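Dehydrogenase (Chromobacterium violaceum, PDB 3Q2I) probably oxidises the C-3' hydroxyl of UDP-N-acetyl-glucosaminuronic acid with NAD, a step in the biosynthesis of 2,3-diacetamido-2,3-dideoxy-D-mannuronic acid. Local coordinates at residues A187-A192 / L334-Y339; Y195-D200 / L329-L334. All blocks are in the same frame, centred on the assembly; numbering follows the deposited sequence.

Interaction 1 (A187-A192 / L334-Y339); sequences AFMNQA and LLIAMY. With HP7 ((2S,3S,4R,5R,6R)-5-acetamido-6-[[[(2R,3S,4R,5R)-5-(2,4-dioxopyrimidin-1-yl)-3,4-dihydroxy-oxolan-2-yl]methoxy-hydroxy-phosphoryl]oxy-hydroxy-phosphoryl]oxy-3,4-dihydroxy-oxane-2-carboxylic acid), chain C.
Met189 and Leu335 mark the closest backbone approach, 6.3 Å from CA to CA, between the short helix 187-191 and the long helix 325-344. Where they meet, segments 187-191 and 334-339 run roughly antiparallel, at 152°, with axes 10.1 Å apart, inside the C-terminal alpha/beta domain of this Rossmann-fold oxidoreductase. The short helix is weakly bonded and takes a wide pi-type turn, closed by Ala192 N on Ala187 O.

Tyr339 lays its ring across the gap, and its hydroxyl accepts a somewhat bent hydrogen bond from Met189 N (3.2 Å to OH, 146°). Glu223 and the backbone N of Gly186 also bond to that hydroxyl, so a buried polar tip is gripped by several partners; a phenol suits the place because its long apolar ring carries the oxygen through an apolar interface. Met189 meets the same ring at about a right angle. Its CG stands anti to the backbone N (chi1 173°), and a bend at chi3 brings CE to 3.8 Å from Tyr339 CE2; the sulfur makes an oblique Met-aromatic contact. The flexible thioether thus lets one methyl touch both Tyr339 and Ile336 CD1. The branched Leu335 reaches both neighbours, CD1 beside Met189 and CD2 against the carbonyl O of Phe188. Beyond it, the extended chain of Met338 sets SD over one face of the Phe188 ring, offset toward the rim, 4.0 Å from Phe188 CD1, a second Met-aromatic contact.

The far side of the short helix lines the UDP-sugar pocket. Asn190 turns away from helix 325-344, and Asp184 holds its ND2, which fixes the rotation of the amide. Its OD1 is thereby presented to the sugar and accepts a hydrogen bond of 2.6 Å from O4' of HP7.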
loop_
_atom_site.group_PDB
_atom_site.type_symbol
_atom_site.label_atom_id
_atom_site.label_comp_id
_atom_site.label_asym_id
_atom_site.label_seq_id
_atom_site.Cartn_x
_atom_site.Cartn_y
_atom_site.Cartn_z
ATOM N N ALA A 187 3.685 18.200 -22.082
ATOM C CA ALA A 187 3.020 17.722 -23.291
ATOM C C ALA A 187 1.511 17.523 -23.129
ATOM O O ALA A 187 0.722 17.778 -24.058
ATOM C CB ALA A 187 3.705 16.481 -23.827
ATOM N N PHE A 188 1.076 17.032 -21.962
ATOM C CA PHE A 188 -0.361 16.862 -21.746
ATOM C C PHE A 188 -1.099 18.155 -21.401
ATOM O O PHE A 188 -2.136 18.438 -22.024
ATOM C CB PHE A 188 -0.623 15.805 -20.664
ATOM C CG PHE A 188 -0.508 14.375 -21.122
ATOM C CD1 PHE A 188 -1.498 13.760 -21.866
ATOM C CD2 PHE A 188 0.481 13.566 -20.569
ATOM C CE1 PHE A 188 -1.436 12.404 -22.222
ATOM C CE2 PHE A 188 0.501 12.165 -20.816
ATOM C CZ PHE A 188 -0.404 11.626 -21.731
ATOM N N MET A 189 -0.583 18.935 -20.453
ATOM C CA MET A 189 -1.320 20.107 -19.934
ATOM C C MET A 189 -1.242 21.315 -20.878
ATOM O O MET A 189 -2.234 22.064 -20.946
ATOM C CB MET A 189 -0.744 20.480 -18.579
ATOM C CG MET A 189 -1.288 21.786 -17.950
ATOM S SD MET A 189 -0.783 22.000 -16.243
ATOM C CE MET A 189 -1.867 20.843 -15.410
ATOM N N ASN A 190 -0.112 21.449 -21.549
ATOM C CA ASN A 190 0.011 22.527 -22.557
ATOM C C ASN A 190 -0.320 21.960 -23.939
ATOM O O ASN A 190 -1.459 22.078 -24.397
ATOM C CB ASN A 190 1.396 23.174 -22.553
ATOM C CG ASN A 190 1.492 24.253 -23.644
ATOM O OD1 ASN A 190 0.802 24.144 -24.640
ATOM N ND2 ASN A 190 2.229 25.320 -23.407
ATOM N N GLN A 191 0.610 21.247 -24.562
ATOM C CA GLN A 191 0.512 21.091 -26.028
ATOM C C GLN A 191 -0.691 20.312 -26.505
ATOM O O GLN A 191 -1.426 20.721 -27.421
ATOM C CB GLN A 191 1.823 20.568 -26.632
ATOM C CG GLN A 191 2.964 21.586 -26.526
ATOM C CD GLN A 191 3.675 21.528 -25.183
ATOM O OE1 GLN A 191 3.736 20.484 -24.509
ATOM N NE2 GLN A 191 4.211 22.648 -24.765
ATOM N N ALA A 192 -0.966 19.199 -25.827
ATOM C CA ALA A 192 -2.077 18.356 -26.218
ATOM C C ALA A 192 -3.383 18.593 -25.442
ATOM O O ALA A 192 -4.260 17.722 -25.438
ATOM C CB ALA A 192 -1.625 16.881 -26.105
ATOM N N LEU A 334 -8.828 15.700 -15.088
ATOM C CA LEU A 334 -8.136 14.591 -15.761
ATOM C C LEU A 334 -6.638 14.830 -15.821
ATOM O O LEU A 334 -5.857 13.912 -15.615
ATOM C CB LEU A 334 -8.684 14.356 -17.172
ATOM C CG LEU A 334 -9.988 13.600 -17.227
ATOM C CD1 LEU A 334 -10.492 13.714 -18.678
ATOM C CD2 LEU A 334 -9.717 12.136 -16.834
ATOM N N LEU A 335 -6.195 16.032 -16.191
ATOM C CA LEU A 335 -4.787 16.326 -16.304
ATOM C C LEU A 335 -4.139 16.099 -14.957
ATOM O O LEU A 335 -3.044 15.517 -14.873
ATOM C CB LEU A 335 -4.565 17.789 -16.747
ATOM C CG LEU A 335 -4.888 18.126 -18.200
ATOM C CD1 LEU A 335 -4.872 19.650 -18.324
ATOM C CD2 LEU A 335 -3.850 17.482 -19.097
ATOM N N ILE A 336 -4.807 16.578 -13.889
ATOM C CA ILE A 336 -4.196 16.492 -12.539
ATOM C C ILE A 336 -4.201 15.015 -12.135
ATOM O O ILE A 336 -3.155 14.576 -11.592
ATOM C CB ILE A 336 -4.973 17.350 -11.492
ATOM C CG1 ILE A 336 -4.833 18.829 -11.916
ATOM C CG2 ILE A 336 -4.438 17.081 -10.093
ATOM C CD1 ILE A 336 -3.414 19.380 -11.865
ATOM N N ALA A 337 -5.223 14.235 -12.504
ATOM C CA ALA A 337 -5.169 12.800 -12.157
ATOM C C ALA A 337 -4.044 12.095 -12.932
ATOM O O ALA A 337 -3.327 11.254 -12.337
ATOM C CB ALA A 337 -6.485 12.133 -12.522
ATOM N N MET A 338 -3.845 12.457 -14.205
ATOM C CA MET A 338 -2.762 11.871 -15.022
ATOM C C MET A 338 -1.413 12.261 -14.384
ATOM O O MET A 338 -0.521 11.403 -14.270
ATOM C CB MET A 338 -2.774 12.390 -16.484
ATOM C CG MET A 338 -4.061 12.064 -17.206
ATOM S SD MET A 338 -3.944 12.836 -18.857
ATOM C CE MET A 338 -5.407 12.156 -19.609
ATOM N N TYR A 339 -1.250 13.524 -13.984
ATOM C CA TYR A 339 0.010 13.959 -13.346
ATOM C C TYR A 339 0.298 13.291 -12.010
ATOM O O TYR A 339 1.431 12.877 -11.787
ATOM C CB TYR A 339 0.116 15.498 -13.311
ATOM C CG TYR A 339 0.448 16.169 -14.630
ATOM C CD1 TYR A 339 0.718 15.434 -15.783
ATOM C CD2 TYR A 339 0.488 17.562 -14.692
ATOM C CE1 TYR A 339 1.052 16.087 -17.003
ATOM C CE2 TYR A 339 0.867 18.212 -15.874
ATOM C CZ TYR A 339 1.161 17.463 -17.007
ATOM O OH TYR A 339 1.531 18.092 -18.216
HETATM N N1 HP7 C . 6.550 23.493 -34.112
HETATM C C2 HP7 C . 7.596 22.821 -34.592
HETATM O O2 HP7 C . 8.753 23.113 -34.191
HETATM N N3 HP7 C . 7.448 21.867 -35.516
HETATM C C4 HP7 C . 6.229 21.555 -35.975
HETATM O O4 HP7 C . 6.156 20.694 -36.885
HETATM C C5 HP7 C . 5.106 22.230 -35.486
HETATM C C6 HP7 C . 5.307 23.224 -34.538
HETATM P PA HP7 C . 1.922 25.735 -33.814
HETATM P PB HP7 C . -0.485 26.253 -32.446
HETATM O "O'P" HP7 C . 2.629 24.294 -28.473
HETATM O "O'Q" HP7 C . 2.212 26.224 -27.498
HETATM C "C1'" HP7 C . -0.732 24.324 -30.688
HETATM O O1A HP7 C . 1.541 24.566 -34.708
HETATM O O1B HP7 C . -1.185 25.414 -33.489
HETATM C C1C HP7 C . 6.783 24.486 -33.055
HETATM C "C2'" HP7 C . -1.905 23.835 -29.820
HETATM N "N2'" HP7 C . -3.185 24.103 -30.480
HETATM O O2A HP7 C . 1.991 27.147 -34.329
HETATM O O2B HP7 C . -0.639 27.759 -32.366
HETATM C C2C HP7 C . 7.073 25.881 -33.590
HETATM O O2C HP7 C . 8.092 26.395 -32.726
HETATM C "C3'" HP7 C . -1.893 24.513 -28.456
HETATM O "O3'" HP7 C . -2.806 23.757 -27.626
HETATM O O3A HP7 C . 1.047 25.782 -32.469
HETATM O O3B HP7 C . -0.954 25.710 -30.979
HETATM C C3C HP7 C . 5.790 26.640 -33.294
HETATM O O3C HP7 C . 6.057 28.022 -33.055
HETATM C "C4'" HP7 C . -0.495 24.459 -27.819
HETATM O "O4'" HP7 C . -0.410 25.227 -26.624
HETATM C C4C HP7 C . 5.241 25.979 -32.034
HETATM O O4C HP7 C . 5.564 24.610 -32.317
HETATM C "C5'" HP7 C . 0.467 25.144 -28.812
HETATM O "O5'" HP7 C . 0.490 24.282 -29.947
HETATM C C5C HP7 C . 3.734 26.111 -31.987
HETATM O O5C HP7 C . 3.326 25.370 -33.131
HETATM C "C6'" HP7 C . 1.853 25.247 -28.224
HETATM C "C7'" HP7 C . -4.108 23.212 -30.835
HETATM O "O7'" HP7 C . -4.102 22.001 -30.570
HETATM C "C8'" HP7 C . -5.271 23.769 -31.622
#

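Interaction 2 (Y195-D200 / L329-L334); sequences YVDLLD and LKSLEL
Leu334, Asp200 and Ser331 bury the most surface here. Leu334 pushes CD1 to 4.0 Å from Leu199 CB and also touches the backbone N and CB of Asp200, while its own CB lies near Val196 CG1. A branched aliphatic chain suits this apolar side of the crossing.

At the more open side Asp200 meets Lys330 at about a right angle. With CG anti to the backbone N (chi1 -178°), the carboxylate lies against the lysine's methylenes, OD1 being 3.4 Å from Lys330 CD. The charged atoms stay too far apart for a salt bridge, and one water joins them, donating to Asp200 OD1 and accepting from Lys330 NZ, each at 2.7 Å. The ammonium has a direct partner in Glu327.

Segments 195-200 and 329-334, parts of helices 193-203 and 325-344 of the C-terminal alpha/beta domain, cross steeply at 106° with axes 8.7 Å apart. Ser331 sits where they come closest, its CA 5.2 Å from that of Asp197; its small side chain allows the approach, CB resting on Asp197 CA. Lys133 hydrogen-bonds Ser331 OG and forms a salt bridge with Asp197 OD1, and Arg136 forms a second salt bridge at OD2. A second water accepts from Ser331 N at 2.9 Å.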
loop_
_atom_site.group_PDB
_atom_site.type_symbol
_atom_site.label_atom_id
_atom_site.label_comp_id
_atom_site.label_asym_id
_atom_site.label_seq_id
_atom_site.Cartn_x
_atom_site.Cartn_y
_atom_site.Cartn_z
ATOM N N TYR A 195 -6.770 17.865 -26.844
ATOM C CA TYR A 195 -7.050 16.455 -27.073
ATOM C C TYR A 195 -7.417 15.768 -25.759
ATOM O O TYR A 195 -8.316 14.931 -25.743
ATOM C CB TYR A 195 -5.852 15.768 -27.746
ATOM C CG TYR A 195 -5.570 16.304 -29.137
ATOM C CD1 TYR A 195 -5.910 15.586 -30.283
ATOM C CD2 TYR A 195 -4.919 17.517 -29.292
ATOM C CE1 TYR A 195 -5.655 16.102 -31.542
ATOM C CE2 TYR A 195 -4.675 18.053 -30.572
ATOM C CZ TYR A 195 -5.062 17.325 -31.676
ATOM O OH TYR A 195 -4.858 17.878 -32.951
ATOM N N VAL A 196 -6.763 16.149 -24.660
ATOM C CA VAL A 196 -7.207 15.688 -23.339
ATOM C C VAL A 196 -8.675 16.044 -23.161
ATOM O O VAL A 196 -9.477 15.267 -22.607
ATOM C CB VAL A 196 -6.352 16.280 -22.152
ATOM C CG1 VAL A 196 -6.980 15.837 -20.815
ATOM C CG2 VAL A 196 -4.906 15.798 -22.322
ATOM N N ASP A 197 -9.025 17.251 -23.641
ATOM C CA ASP A 197 -10.394 17.719 -23.523
ATOM C C ASP A 197 -11.382 16.732 -24.128
ATOM O O ASP A 197 -12.526 16.663 -23.687
ATOM C CB ASP A 197 -10.523 19.066 -24.237
ATOM C CG ASP A 197 -11.880 19.689 -24.100
ATOM O OD1 ASP A 197 -12.353 19.843 -22.967
ATOM O OD2 ASP A 197 -12.452 20.073 -25.151
ATOM N N LEU A 198 -10.990 16.031 -25.192
ATOM C CA LEU A 198 -11.958 15.151 -25.849
ATOM C C LEU A 198 -12.395 13.969 -24.986
ATOM O O LEU A 198 -13.373 13.291 -25.270
ATOM C CB LEU A 198 -11.354 14.568 -27.155
ATOM C CG LEU A 198 -10.816 15.668 -28.120
ATOM C CD1 LEU A 198 -10.105 15.047 -29.266
ATOM C CD2 LEU A 198 -11.952 16.632 -28.532
ATOM N N LEU A 199 -11.540 13.604 -24.024
ATOM C CA LEU A 199 -11.817 12.394 -23.263
ATOM C C LEU A 199 -13.136 12.452 -22.504
ATOM O O LEU A 199 -13.929 11.514 -22.593
ATOM C CB LEU A 199 -10.604 12.069 -22.374
ATOM C CG LEU A 199 -9.259 11.856 -23.060
ATOM C CD1 LEU A 199 -8.080 11.625 -22.088
ATOM C CD2 LEU A 199 -9.394 10.665 -24.008
ATOM N N ASP A 200 -13.366 13.485 -21.710
ATOM C CA ASP A 200 -14.640 13.654 -21.056
ATOM C C ASP A 200 -15.708 14.230 -22.026
ATOM O O ASP A 200 -16.843 13.745 -22.021
ATOM C CB ASP A 200 -14.477 14.608 -19.853
ATOM C CG ASP A 200 -15.781 14.802 -19.092
ATOM O OD1 ASP A 200 -16.610 15.650 -19.519
ATOM O OD2 ASP A 200 -16.093 14.035 -18.168
ATOM N N LEU A 329 -13.059 22.600 -15.524
ATOM C CA LEU A 329 -12.531 21.739 -14.453
ATOM C C LEU A 329 -12.554 20.288 -14.895
ATOM O O LEU A 329 -11.807 19.476 -14.272
ATOM C CB LEU A 329 -13.409 21.887 -13.218
ATOM C CG LEU A 329 -13.290 23.197 -12.435
ATOM C CD1 LEU A 329 -14.321 23.177 -11.298
ATOM C CD2 LEU A 329 -11.890 23.430 -11.896
ATOM N N LYS A 330 -13.445 19.908 -15.819
ATOM C CA LYS A 330 -13.519 18.478 -16.200
ATOM C C LYS A 330 -12.199 18.027 -16.800
ATOM O O LYS A 330 -11.668 16.962 -16.399
ATOM C CB LYS A 330 -14.686 18.151 -17.137
ATOM C CG LYS A 330 -16.007 18.532 -16.498
ATOM C CD LYS A 330 -17.113 18.312 -17.508
ATOM C CE LYS A 330 -18.452 18.744 -16.991
ATOM N NZ LYS A 330 -19.470 18.537 -18.080
ATOM N N SER A 331 -11.635 18.755 -17.753
ATOM C CA SER A 331 -10.350 18.314 -18.311
ATOM C C SER A 331 -9.215 18.614 -17.352
ATOM O O SER A 331 -8.225 17.877 -17.351
ATOM C CB SER A 331 -10.077 18.833 -19.729
ATOM O OG SER A 331 -9.736 20.195 -19.725
ATOM N N LEU A 332 -9.272 19.695 -16.582
ATOM C CA LEU A 332 -8.201 19.949 -15.613
ATOM C C LEU A 332 -8.140 18.785 -14.649
ATOM O O LEU A 332 -7.019 18.346 -14.325
ATOM C CB LEU A 332 -8.472 21.232 -14.822
ATOM C CG LEU A 332 -7.436 21.589 -13.761
ATOM C CD1 LEU A 332 -6.075 21.865 -14.401
ATOM C CD2 LEU A 332 -7.855 22.786 -12.950
ATOM N N GLU A 333 -9.289 18.294 -14.194
ATOM C CA GLU A 333 -9.245 17.205 -13.175
ATOM C C GLU A 333 -8.589 15.972 -13.805
ATOM O O GLU A 333 -7.791 15.268 -13.130
ATOM C CB GLU A 333 -10.703 16.913 -12.774
ATOM C CG GLU A 333 -10.721 15.870 -11.658
ATOM C CD GLU A 333 -12.136 15.425 -11.331
ATOM O OE1 GLU A 333 -12.422 15.273 -10.138
ATOM O OE2 GLU A 333 -12.987 15.320 -12.252
ATOM N N LEU A 334 -8.828 15.700 -15.088
ATOM C CA LEU A 334 -8.136 14.591 -15.761
ATOM C C LEU A 334 -6.638 14.830 -15.821
ATOM O O LEU A 334 -5.857 13.912 -15.615
ATOM C CB LEU A 334 -8.684 14.356 -17.172
ATOM C CG LEU A 334 -9.988 13.600 -17.227
ATOM C CD1 LEU A 334 -10.492 13.714 -18.678
ATOM C CD2 LEU A 334 -9.717 12.136 -16.834
HETATM O O HOH W 1 -13.009 20.484 -19.660
HETATM O O HOH W 2 -19.226 15.996 -19.040
#

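In the fold
Both contacts use helix 325-344 and share Leu334: its earlier turns carry interaction 2 and its later ones interaction 1. The opposing helices, 187-191 and 193-203, follow one another in the chain, so interaction 2 is nested within the loop that interaction 1 closes. Their centres are about 8 Å apart and their apolar surfaces merge, with Met338 CE 3.7 Å from Leu199 CD1 and Leu335 CD2 3.8 Å from Val196 CG2. Each also reaches the sugar nucleotide, through Asn190 and Gln191 in interaction 1 and Tyr195 in interaction 2. The side chain of Met189 is about 8 Å from the bound NADH. The side chain of Asp197 is about 10 Å from the bound NADH.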